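Local structure of vibralactone Cyclase (Boreostereum vibrans, 6KD0) at residues V73-S87 against C122-R135. The protein probably catalyses the cyclization that forms the fused bicyclic beta-lactone of vibralactone, using an alpha/beta hydrolase fold. Numbering follows the deposited sequence.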
loop_
_atom_site.group_PDB
_atom_site.type_symbol
_atom_site.label_atom_id
_atom_site.label_comp_id
_atom_site.label_asym_id
_atom_site.label_seq_id
_atom_site.Cartn_x
_atom_site.Cartn_y
_atom_site.Cartn_z
ATOM N N VAL A 73 1.693 0.766 21.332
ATOM C CA VAL A 73 0.377 0.538 20.738
ATOM C C VAL A 73 -0.413 -0.305 21.737
ATOM O O VAL A 73 0.116 -0.690 22.790
ATOM C CB VAL A 73 0.466 -0.154 19.367
ATOM C CG1 VAL A 73 1.252 0.706 18.390
ATOM C CG2 VAL A 73 1.109 -1.523 19.507
ATOM N N GLU A 74 -1.664 -0.616 21.405
ATOM C CA GLU A 74 -2.556 -1.263 22.355
ATOM C C GLU A 74 -1.955 -2.596 22.766
ATOM O O GLU A 74 -1.933 -3.553 21.989
ATOM C CB GLU A 74 -3.958 -1.443 21.777
ATOM C CG GLU A 74 -5.018 -1.659 22.873
ATOM C CD GLU A 74 -6.415 -1.968 22.334
ATOM O OE1 GLU A 74 -6.702 -1.625 21.161
ATOM O OE2 GLU A 74 -7.233 -2.552 23.092
ATOM N N GLY A 75 -1.405 -2.635 23.966
ATOM C CA GLY A 75 -0.959 -3.884 24.524
ATOM C C GLY A 75 0.429 -4.317 24.121
ATOM O O GLY A 75 0.822 -5.431 24.478
ATOM N N THR A 76 1.196 -3.482 23.425
ATOM C CA THR A 76 2.563 -3.882 23.067
ATOM C C THR A 76 3.283 -2.652 22.520
ATOM O O THR A 76 2.752 -1.541 22.574
ATOM C CB THR A 76 2.550 -5.071 22.094
ATOM O OG1 THR A 76 3.844 -5.680 22.049
ATOM C CG2 THR A 76 2.130 -4.667 20.691
ATOM N N ASN A 77 4.505 -2.837 22.025
ATOM C CA ASN A 77 5.241 -1.791 21.321
ATOM C C ASN A 77 5.404 -2.218 19.871
ATOM O O ASN A 77 5.392 -3.409 19.562
ATOM C CB ASN A 77 6.639 -1.547 21.912
ATOM C CG ASN A 77 6.624 -0.823 23.246
ATOM O OD1 ASN A 77 5.808 0.064 23.489
ATOM N ND2 ASN A 77 7.576 -1.176 24.107
ATOM N N MET A 78 5.583 -1.236 18.986
ATOM C CA MET A 78 5.663 -1.447 17.551
ATOM C C MET A 78 6.939 -0.796 17.045
ATOM O O MET A 78 7.244 0.338 17.424
ATOM C CB MET A 78 4.440 -0.845 16.822
ATOM C CG MET A 78 4.567 -0.883 15.317
ATOM S SD MET A 78 3.077 -0.424 14.391
ATOM C CE MET A 78 2.922 1.308 14.849
ATOM N N HIS A 79 7.691 -1.518 16.220
ATOM C CA HIS A 79 8.863 -0.950 15.567
ATOM C C HIS A 79 8.456 -0.011 14.434
ATOM O O HIS A 79 7.572 -0.331 13.630
ATOM C CB HIS A 79 9.756 -2.067 15.027
ATOM C CG HIS A 79 10.845 -1.581 14.121
ATOM N ND1 HIS A 79 11.042 -2.088 12.856
ATOM C CD2 HIS A 79 11.784 -0.621 14.294
ATOM C CE1 HIS A 79 12.070 -1.473 12.294
ATOM N NE2 HIS A 79 12.532 -0.570 13.142
ATOM N N VAL A 80 9.119 1.141 14.371
ATOM C CA VAL A 80 8.908 2.155 13.352
ATOM C C VAL A 80 10.279 2.522 12.800
ATOM O O VAL A 80 11.225 2.711 13.568
ATOM C CB VAL A 80 8.222 3.404 13.957
ATOM C CG1 VAL A 80 8.209 4.531 12.969
ATOM C CG2 VAL A 80 6.810 3.074 14.436
ATOM N N ARG A 81 10.407 2.613 11.483
ATOM C CA ARG A 81 11.645 3.100 10.891
ATOM C C ARG A 81 11.373 4.382 10.122
ATOM O O ARG A 81 10.388 4.475 9.376
ATOM C CB ARG A 81 12.273 2.049 9.976
ATOM C CG ARG A 81 13.433 2.588 9.128
ATOM C CD ARG A 81 14.259 1.442 8.528
ATOM N NE ARG A 81 15.149 0.852 9.519
ATOM C CZ ARG A 81 16.171 0.052 9.239
ATOM N NH1 ARG A 81 16.450 -0.271 7.984
ATOM N NH2 ARG A 81 16.917 -0.421 10.226
ATOM N N THR A 82 12.264 5.364 10.283
ATOM C CA THR A 82 12.187 6.632 9.579
ATOM C C THR A 82 13.413 6.779 8.686
ATOM O O THR A 82 14.522 6.346 9.040
ATOM C CB THR A 82 12.075 7.826 10.549
ATOM O OG1 THR A 82 13.271 7.932 11.337
ATOM C CG2 THR A 82 10.885 7.650 11.481
ATOM N N TYR A 83 13.182 7.396 7.533
ATOM C CA TYR A 83 14.123 7.552 6.435
ATOM C C TYR A 83 14.227 9.051 6.210
ATOM O O TYR A 83 13.253 9.679 5.772
ATOM C CB TYR A 83 13.629 6.841 5.164
ATOM C CG TYR A 83 13.342 5.361 5.326
ATOM C CD1 TYR A 83 12.181 4.925 5.971
ATOM C CD2 TYR A 83 14.219 4.400 4.834
ATOM C CE1 TYR A 83 11.922 3.580 6.135
ATOM C CE2 TYR A 83 13.962 3.042 4.992
ATOM C CZ TYR A 83 12.807 2.644 5.645
ATOM O OH TYR A 83 12.546 1.300 5.820
ATOM N N ILE A 84 15.387 9.625 6.517
ATOM C CA ILE A 84 15.553 11.062 6.680
ATOM C C ILE A 84 16.596 11.528 5.674
ATOM O O ILE A 84 17.724 11.034 5.701
ATOM C CB ILE A 84 15.992 11.407 8.112
ATOM C CG1 ILE A 84 15.014 10.781 9.113
ATOM C CG2 ILE A 84 16.167 12.924 8.267
ATOM C CD1 ILE A 84 15.588 10.532 10.492
ATOM N N PRO A 85 16.264 12.450 4.759
ATOM C CA PRO A 85 17.276 12.973 3.831
ATOM C C PRO A 85 18.294 13.828 4.560
ATOM O O PRO A 85 17.951 14.601 5.459
ATOM C CB PRO A 85 16.470 13.818 2.837
ATOM C CG PRO A 85 15.148 14.055 3.459
ATOM C CD PRO A 85 14.931 13.037 4.548
ATOM N N THR A 86 19.558 13.690 4.150
ATOM C CA THR A 86 20.650 14.413 4.789
ATOM C C THR A 86 21.633 14.948 3.762
ATOM O O THR A 86 22.828 15.030 4.046
ATOM C CB THR A 86 21.417 13.543 5.790
ATOM O OG1 THR A 86 22.048 12.454 5.103
ATOM C CG2 THR A 86 20.518 13.010 6.875
ATOM N N SER A 87 21.159 15.286 2.558
ATOM C CA SER A 87 22.043 15.866 1.550
ATOM C C SER A 87 22.090 17.388 1.594
ATOM O O SER A 87 23.048 17.981 1.080
ATOM C CB SER A 87 21.645 15.401 0.148
ATOM O OG SER A 87 20.296 15.714 -0.155
ATOM N N CYS A 122 13.183 8.682 -0.195
ATOM C CA CYS A 122 13.456 9.801 0.700
ATOM C C CYS A 122 14.525 10.710 0.111
ATOM O O CYS A 122 14.421 11.936 0.217
ATOM C CB CYS A 122 13.828 9.292 2.095
ATOM S SG CYS A 122 15.579 9.090 2.506
ATOM N N ASP A 123 15.500 10.137 -0.604
ATOM C CA ASP A 123 16.508 10.975 -1.253
ATOM C C ASP A 123 15.948 11.620 -2.514
ATOM O O ASP A 123 16.190 12.808 -2.769
ATOM C CB ASP A 123 17.745 10.129 -1.556
ATOM C CG ASP A 123 18.775 10.850 -2.402
ATOM O OD1 ASP A 123 19.368 11.829 -1.904
ATOM O OD2 ASP A 123 18.997 10.414 -3.554
ATOM N N LYS A 124 15.156 10.871 -3.289
ATOM C CA LYS A 124 14.688 11.387 -4.570
ATOM C C LYS A 124 13.700 12.523 -4.371
ATOM O O LYS A 124 13.760 13.529 -5.078
ATOM C CB LYS A 124 14.064 10.266 -5.396
ATOM C CG LYS A 124 13.296 10.747 -6.621
ATOM C CD LYS A 124 13.907 10.223 -7.905
ATOM C CE LYS A 124 13.309 10.932 -9.126
ATOM N NZ LYS A 124 14.322 11.801 -9.790
ATOM N N LEU A 125 12.804 12.395 -3.394
ATOM C CA LEU A 125 11.723 13.355 -3.208
ATOM C C LEU A 125 12.043 14.414 -2.169
ATOM O O LEU A 125 11.303 15.409 -2.066
ATOM C CB LEU A 125 10.446 12.619 -2.791
ATOM C CG LEU A 125 9.506 12.215 -3.917
ATOM C CD1 LEU A 125 10.265 11.710 -5.123
ATOM C CD2 LEU A 125 8.512 11.183 -3.423
ATOM N N GLN A 126 13.106 14.211 -1.399
ATOM C CA GLN A 126 13.399 15.023 -0.227
ATOM C C GLN A 126 12.204 15.042 0.730
ATOM O O GLN A 126 11.642 16.089 1.050
ATOM C CB GLN A 126 13.815 16.435 -0.650
ATOM C CG GLN A 126 15.132 16.448 -1.438
ATOM C CD GLN A 126 16.321 16.040 -0.583
ATOM O OE1 GLN A 126 16.745 16.781 0.296
ATOM N NE2 GLN A 126 16.839 14.841 -0.817
ATOM N N VAL A 127 11.813 13.845 1.180
ATOM C CA VAL A 127 10.783 13.693 2.201
ATOM C C VAL A 127 11.305 12.710 3.232
ATOM O O VAL A 127 12.153 11.872 2.935
ATOM C CB VAL A 127 9.433 13.194 1.633
ATOM C CG1 VAL A 127 8.928 14.123 0.523
ATOM C CG2 VAL A 127 9.569 11.764 1.131
ATOM N N CYS A 128 10.800 12.833 4.459
ATOM C CA CYS A 128 11.018 11.835 5.494
ATOM C C CYS A 128 9.972 10.742 5.327
ATOM O O CYS A 128 8.774 11.030 5.308
ATOM C CB CYS A 128 10.911 12.445 6.891
ATOM S SG CYS A 128 12.128 13.736 7.187
ATOM N N ALA A 129 10.422 9.505 5.196
ATOM C CA ALA A 129 9.521 8.368 5.077
ATOM C C ALA A 129 9.424 7.646 6.411
ATOM O O ALA A 129 10.376 7.622 7.195
ATOM C CB ALA A 129 9.982 7.397 3.998
ATOM N N VAL A 130 8.265 7.044 6.660
ATOM C CA VAL A 130 8.024 6.266 7.870
ATOM C C VAL A 130 7.425 4.933 7.449
ATOM O O VAL A 130 6.521 4.901 6.607
ATOM C CB VAL A 130 7.065 7.006 8.825
ATOM C CG1 VAL A 130 6.905 6.231 10.119
ATOM C CG2 VAL A 130 7.548 8.419 9.071
ATOM N N SER A 131 7.935 3.845 8.017
ATOM C CA SER A 131 7.465 2.488 7.753
ATOM C C SER A 131 7.244 1.789 9.089
ATOM O O SER A 131 8.068 1.926 9.995
ATOM C CB SER A 131 8.490 1.724 6.924
ATOM O OG SER A 131 7.941 0.503 6.446
ATOM N N ILE A 132 6.152 1.038 9.233
ATOM C CA ILE A 132 5.812 0.494 10.548
ATOM C C ILE A 132 5.517 -1.003 10.479
ATOM O O ILE A 132 4.983 -1.520 9.488
ATOM C CB ILE A 132 4.642 1.262 11.212
ATOM C CG1 ILE A 132 3.264 0.763 10.737
ATOM C CG2 ILE A 132 4.840 2.767 11.050
ATOM C CD1 ILE A 132 2.941 1.083 9.267
ATOM N N ASP A 133 5.877 -1.698 11.563
ATOM C CA ASP A 133 5.698 -3.144 11.682
ATOM C C ASP A 133 4.378 -3.442 12.398
ATOM O O ASP A 133 4.342 -3.874 13.555
ATOM C CB ASP A 133 6.881 -3.761 12.423
ATOM C CG ASP A 133 8.176 -3.692 11.620
ATOM O OD1 ASP A 133 8.109 -3.393 10.407
ATOM O OD2 ASP A 133 9.255 -3.936 12.206
ATOM N N TYR A 134 3.275 -3.186 11.689
ATOM C CA TYR A 134 1.959 -3.452 12.253
ATOM C C TYR A 134 1.777 -4.947 12.495
ATOM O O TYR A 134 2.374 -5.793 11.818
ATOM C CB TYR A 134 0.858 -2.895 11.336
ATOM C CG TYR A 134 0.788 -3.462 9.925
ATOM C CD1 TYR A 134 0.134 -4.667 9.657
ATOM C CD2 TYR A 134 1.347 -2.762 8.851
ATOM C CE1 TYR A 134 0.063 -5.180 8.347
ATOM C CE2 TYR A 134 1.269 -3.249 7.540
ATOM C CZ TYR A 134 0.626 -4.460 7.300
ATOM O OH TYR A 134 0.559 -4.943 6.020
ATOM N N ARG A 135 0.945 -5.287 13.478
ATOM C CA ARG A 135 0.801 -6.691 13.848
ATOM C C ARG A 135 0.127 -7.494 12.735
ATOM O O ARG A 135 -0.769 -7.000 12.039
ATOM C CB ARG A 135 0.034 -6.809 15.166
ATOM C CG ARG A 135 0.973 -6.799 16.366
ATOM C CD ARG A 135 0.205 -6.754 17.680
ATOM N NE ARG A 135 -0.362 -5.433 17.924
ATOM C CZ ARG A 135 -1.061 -5.096 19.005
ATOM N NH1 ARG A 135 -1.296 -5.989 19.970
ATOM N NH2 ARG A 135 -1.533 -3.863 19.128
HETATM O O HOH W 1 10.261 -0.013 4.811
HETATM O O HOH W 2 19.262 13.185 0.242
HETATM O O HOH W 3 18.528 16.759 2.406
#
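H79 and D133 face each other across two antiparallel chains, imidazole ND1 donating to D133 OD2 over 2.7 Å. The carboxylate oxygen lies in the ring plane, yet the ring meets it from above the carboxylate plane, the planes being 59° apart. With CG anti to the backbone N (chi1 169°), the ring reaches this acid while NE2 is hydrogen-bonded to D68; histidine suits the place because each ring nitrogen can meet a carboxylate, which is likely to favour the protonated ring. Backbone bonds pair R81 with S131 and Y83 with A129. The Y83 ring turns its edge to the neighbouring strand, A129 O and S131 CB near its plane and CD1 3.9 Å from A129 CB; the small alanine and serine allow this. Its hydroxyl is hydrogen-bonded to D115 and accepts from a water that also donates to S131 OG. On the other face branched valines fill the buried side, V80 CG1 3.6 Å from V130 CG1. R135 bends at chi3 (-74°), bringing NH2 2.9 Å from E74 O and into a salt bridge with D148; its long, flat group can donate while offering a face to T76 CG2. With an alanine here, E74 O would probably lose this donor, T76 CG2 its flat cover and D148 its mate. Strand 76-85 lies between 64-73 and 128-132 in the mixed hydrolase sheet; V130 and I132 touch strand 97-101, and V73 rests on helix 144-158.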